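Local structure of scytalidopepsin B (2IFR) at residues Thr163-Thr168 with Val174-Ala179. The protein cleaves proteins as a fungal acid endopeptidase of the glutamic peptidase (A4) family. Sequence-based numbering, arbitrary orientation.
Sequences TDCSVT and VSLDDA
Val174 N meets the flat peptide carbonyl of Val167 from above its plane, 38° out of it, and the hydrogen bond from Val174 N to Val167 O is short (2.7 Å) and nearly straight (168°). The return pairing is opened up: Val167 N and Val174 O stand 4.3 Å apart, and a water enters between them, accepting from Val167 N at 2.9 Å and donating to Val174 O. Strand 155-169 and the chain leaving strand 172-174 thus begin to part at a hydrated end of a beta hairpin.

Beyond this point apolar side chains take over. The forked end of Leu176 spans two residues of the strand: CD2 lies 3.7 Å from Cys165 CB, with SG a little farther off, while CD1 faces Val167 CG2 more loosely at 4.4 Å. With chi1 at -103°, away from a staggered position, Leu176 reaches back to the strand although its chain has already diverged. Val167 CG1, anti to its backbone N, packs against Val174 CB. Phe133 and Leu11 extend this apolar cluster, and a type I turn from Leu176 to Ala179 leads on toward strand 180-186. Between the two segments, the direct backbone bond and the water bridge both hold Val174, the first residue of the departing chain; past it, attachment to this strand of the beta-sandwich rests on the apolar contacts of Leu176 with Cys165 and Val167.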
ATOM      1  N   THR A 163       0.717   5.576 -11.161  1.00 24.67           N
ATOM      2  CA  THR A 163       0.229   5.931 -12.500  1.00 25.04           C
ATOM      3  C   THR A 163      -0.494   4.732 -13.102  1.00 25.93           C
ATOM      4  O   THR A 163      -0.271   3.561 -12.654  1.00 24.23           O
ATOM      5  CB  THR A 163       1.384   6.369 -13.420  1.00 26.79           C
ATOM      6  OG1 THR A 163       2.416   5.374 -13.404  1.00 27.50           O
ATOM      7  CG2 THR A 163       1.978   7.701 -12.929  1.00 25.14           C
ATOM      8  N   ASP A 164      -1.347   4.990 -14.086  1.00 26.50           N
ATOM      9  CA  ASP A 164      -2.152   3.950 -14.723  1.00 29.19           C
ATOM     10  C   ASP A 164      -2.893   3.156 -13.670  1.00 29.69           C
ATOM     11  O   ASP A 164      -2.911   1.870 -13.717  1.00 28.79           O
ATOM     12  CB  ASP A 164      -1.276   3.004 -15.549  1.00 33.75           C
ATOM     13  CG  ASP A 164      -0.720   3.670 -16.780  1.00 37.38           C
ATOM     14  OD1 ASP A 164      -1.438   4.528 -17.357  1.00 39.62           O
ATOM     15  OD2 ASP A 164       0.423   3.339 -17.177  1.00 40.70           O
ATOM     16  N   CYS A 165      -3.487   3.859 -12.705  1.00 27.42           N
ATOM     17  CA  CYS A 165      -4.251   3.192 -11.657  1.00 26.80           C
ATOM     18  C   CYS A 165      -5.422   2.505 -12.329  1.00 28.19           C
ATOM     19  O   CYS A 165      -6.029   3.069 -13.308  1.00 26.18           O
ATOM     20  CB  CYS A 165      -4.773   4.197 -10.626  1.00 25.85           C
ATOM     21  SG  CYS A 165      -3.422   4.961  -9.685  1.00 25.34           S
ATOM     22  N   SER A 166      -5.763   1.316 -11.847  1.00 26.44           N
ATOM     23  CA  SER A 166      -6.868   0.575 -12.435  1.00 27.28           C
ATOM     24  C   SER A 166      -7.571  -0.192 -11.346  1.00 26.42           C
ATOM     25  O   SER A 166      -6.912  -0.890 -10.520  1.00 28.14           O
ATOM     26  CB  SER A 166      -6.345  -0.382 -13.525  1.00 26.80           C
ATOM     27  OG  SER A 166      -7.352  -1.290 -13.915  1.00 31.05           O
ATOM     28  N   VAL A 167      -8.887  -0.036 -11.279  1.00 26.27           N
ATOM     29  CA  VAL A 167      -9.702  -0.742 -10.295  1.00 28.58           C
ATOM     30  C   VAL A 167     -10.859  -1.313 -11.098  1.00 30.80           C
ATOM     31  O   VAL A 167     -11.370  -0.625 -12.044  1.00 32.25           O
ATOM     32  CB  VAL A 167     -10.305   0.214  -9.195  1.00 28.02           C
ATOM     33  CG1 VAL A 167     -11.226  -0.572  -8.264  1.00 26.44           C
ATOM     34  CG2 VAL A 167      -9.192   0.855  -8.369  1.00 24.84           C
ATOM     35  N   THR A 168     -11.257  -2.549 -10.800  1.00 32.62           N
ATOM     36  CA  THR A 168     -12.408  -3.159 -11.488  1.00 33.16           C
ATOM     37  C   THR A 168     -13.337  -3.723 -10.441  1.00 34.78           C
ATOM     38  O   THR A 168     -12.893  -4.140  -9.314  1.00 33.42           O
ATOM     39  CB  THR A 168     -12.012  -4.304 -12.505  1.00 32.24           C
ATOM     40  OG1 THR A 168     -11.267  -5.333 -11.841  1.00 32.02           O
ATOM     41  CG2 THR A 168     -11.188  -3.740 -13.641  1.00 31.22           C
ATOM     42  N   VAL A 174     -13.596   0.853 -12.599  1.00 45.16           N
ATOM     43  CA  VAL A 174     -14.149   1.927 -11.760  1.00 43.00           C
ATOM     44  C   VAL A 174     -13.218   3.135 -11.801  1.00 41.90           C
ATOM     45  O   VAL A 174     -11.957   2.991 -11.704  1.00 41.79           O
ATOM     46  CB  VAL A 174     -14.294   1.458 -10.298  1.00 42.84           C
ATOM     47  CG1 VAL A 174     -14.897   2.569  -9.438  1.00 42.68           C
ATOM     48  CG2 VAL A 174     -15.159   0.205 -10.243  1.00 43.80           C
ATOM     49  N   SER A 175     -13.798   4.318 -11.946  1.00 40.43           N
ATOM     50  CA  SER A 175     -13.038   5.576 -12.009  1.00 38.87           C
ATOM     51  C   SER A 175     -12.577   6.010 -10.624  1.00 38.28           C
ATOM     52  O   SER A 175     -13.225   5.641  -9.592  1.00 38.53           O
ATOM     53  CB  SER A 175     -13.932   6.657 -12.607  1.00 39.70           C
ATOM     54  OG  SER A 175     -13.552   7.949 -12.186  1.00 39.05           O
ATOM     55  N   LEU A 176     -11.484   6.768 -10.570  1.00 37.11           N
ATOM     56  CA  LEU A 176     -10.942   7.305  -9.294  1.00 38.38           C
ATOM     57  C   LEU A 176     -11.667   8.619  -8.925  1.00 38.61           C
ATOM     58  O   LEU A 176     -11.417   9.229  -7.840  1.00 36.99           O
ATOM     59  CB  LEU A 176      -9.442   7.582  -9.445  1.00 37.87           C
ATOM     60  CG  LEU A 176      -8.422   6.608  -8.830  1.00 39.71           C
ATOM     61  CD1 LEU A 176      -8.888   5.171  -8.987  1.00 40.45           C
ATOM     62  CD2 LEU A 176      -7.068   6.826  -9.501  1.00 39.05           C
ATOM     63  N   ASP A 177     -12.550   9.061  -9.815  1.00 40.93           N
ATOM     64  CA  ASP A 177     -13.349  10.312  -9.653  1.00 42.23           C
ATOM     65  C   ASP A 177     -13.875  10.553  -8.255  1.00 40.22           C
ATOM     66  O   ASP A 177     -13.656  11.650  -7.660  1.00 41.30           O
ATOM     67  CB  ASP A 177     -14.567  10.295 -10.585  1.00 46.41           C
ATOM     68  CG  ASP A 177     -14.202  10.512 -12.037  1.00 51.89           C
ATOM     69  OD1 ASP A 177     -15.121  10.437 -12.892  1.00 54.52           O
ATOM     70  OD2 ASP A 177     -13.003  10.753 -12.324  1.00 55.60           O
ATOM     71  N   ASP A 178     -14.576   9.569  -7.715  1.00 38.50           N
ATOM     72  CA  ASP A 178     -15.174   9.725  -6.395  1.00 37.43           C
ATOM     73  C   ASP A 178     -14.405   9.155  -5.215  1.00 34.48           C
ATOM     74  O   ASP A 178     -15.009   8.966  -4.123  1.00 34.79           O
ATOM     75  CB  ASP A 178     -16.591   9.140  -6.404  1.00 41.11           C
ATOM     76  CG  ASP A 178     -17.460   9.707  -5.289  1.00 45.75           C
ATOM     77  OD1 ASP A 178     -17.497  10.954  -5.149  1.00 47.62           O
ATOM     78  OD2 ASP A 178     -18.099   8.915  -4.553  1.00 48.13           O
ATOM     79  N   ALA A 179     -13.113   8.872  -5.372  1.00 31.21           N
ATOM     80  CA  ALA A 179     -12.329   8.325  -4.227  1.00 29.41           C
ATOM     81  C   ALA A 179     -12.200   9.327  -3.076  1.00 27.65           C
ATOM     82  O   ALA A 179     -12.122  10.579  -3.317  1.00 26.45           O
ATOM     83  CB  ALA A 179     -10.925   7.908  -4.695  1.00 27.74           C
TER
HETATM   84  O   HOH W   1     -10.093   1.931 -12.980  1.00 33.70           O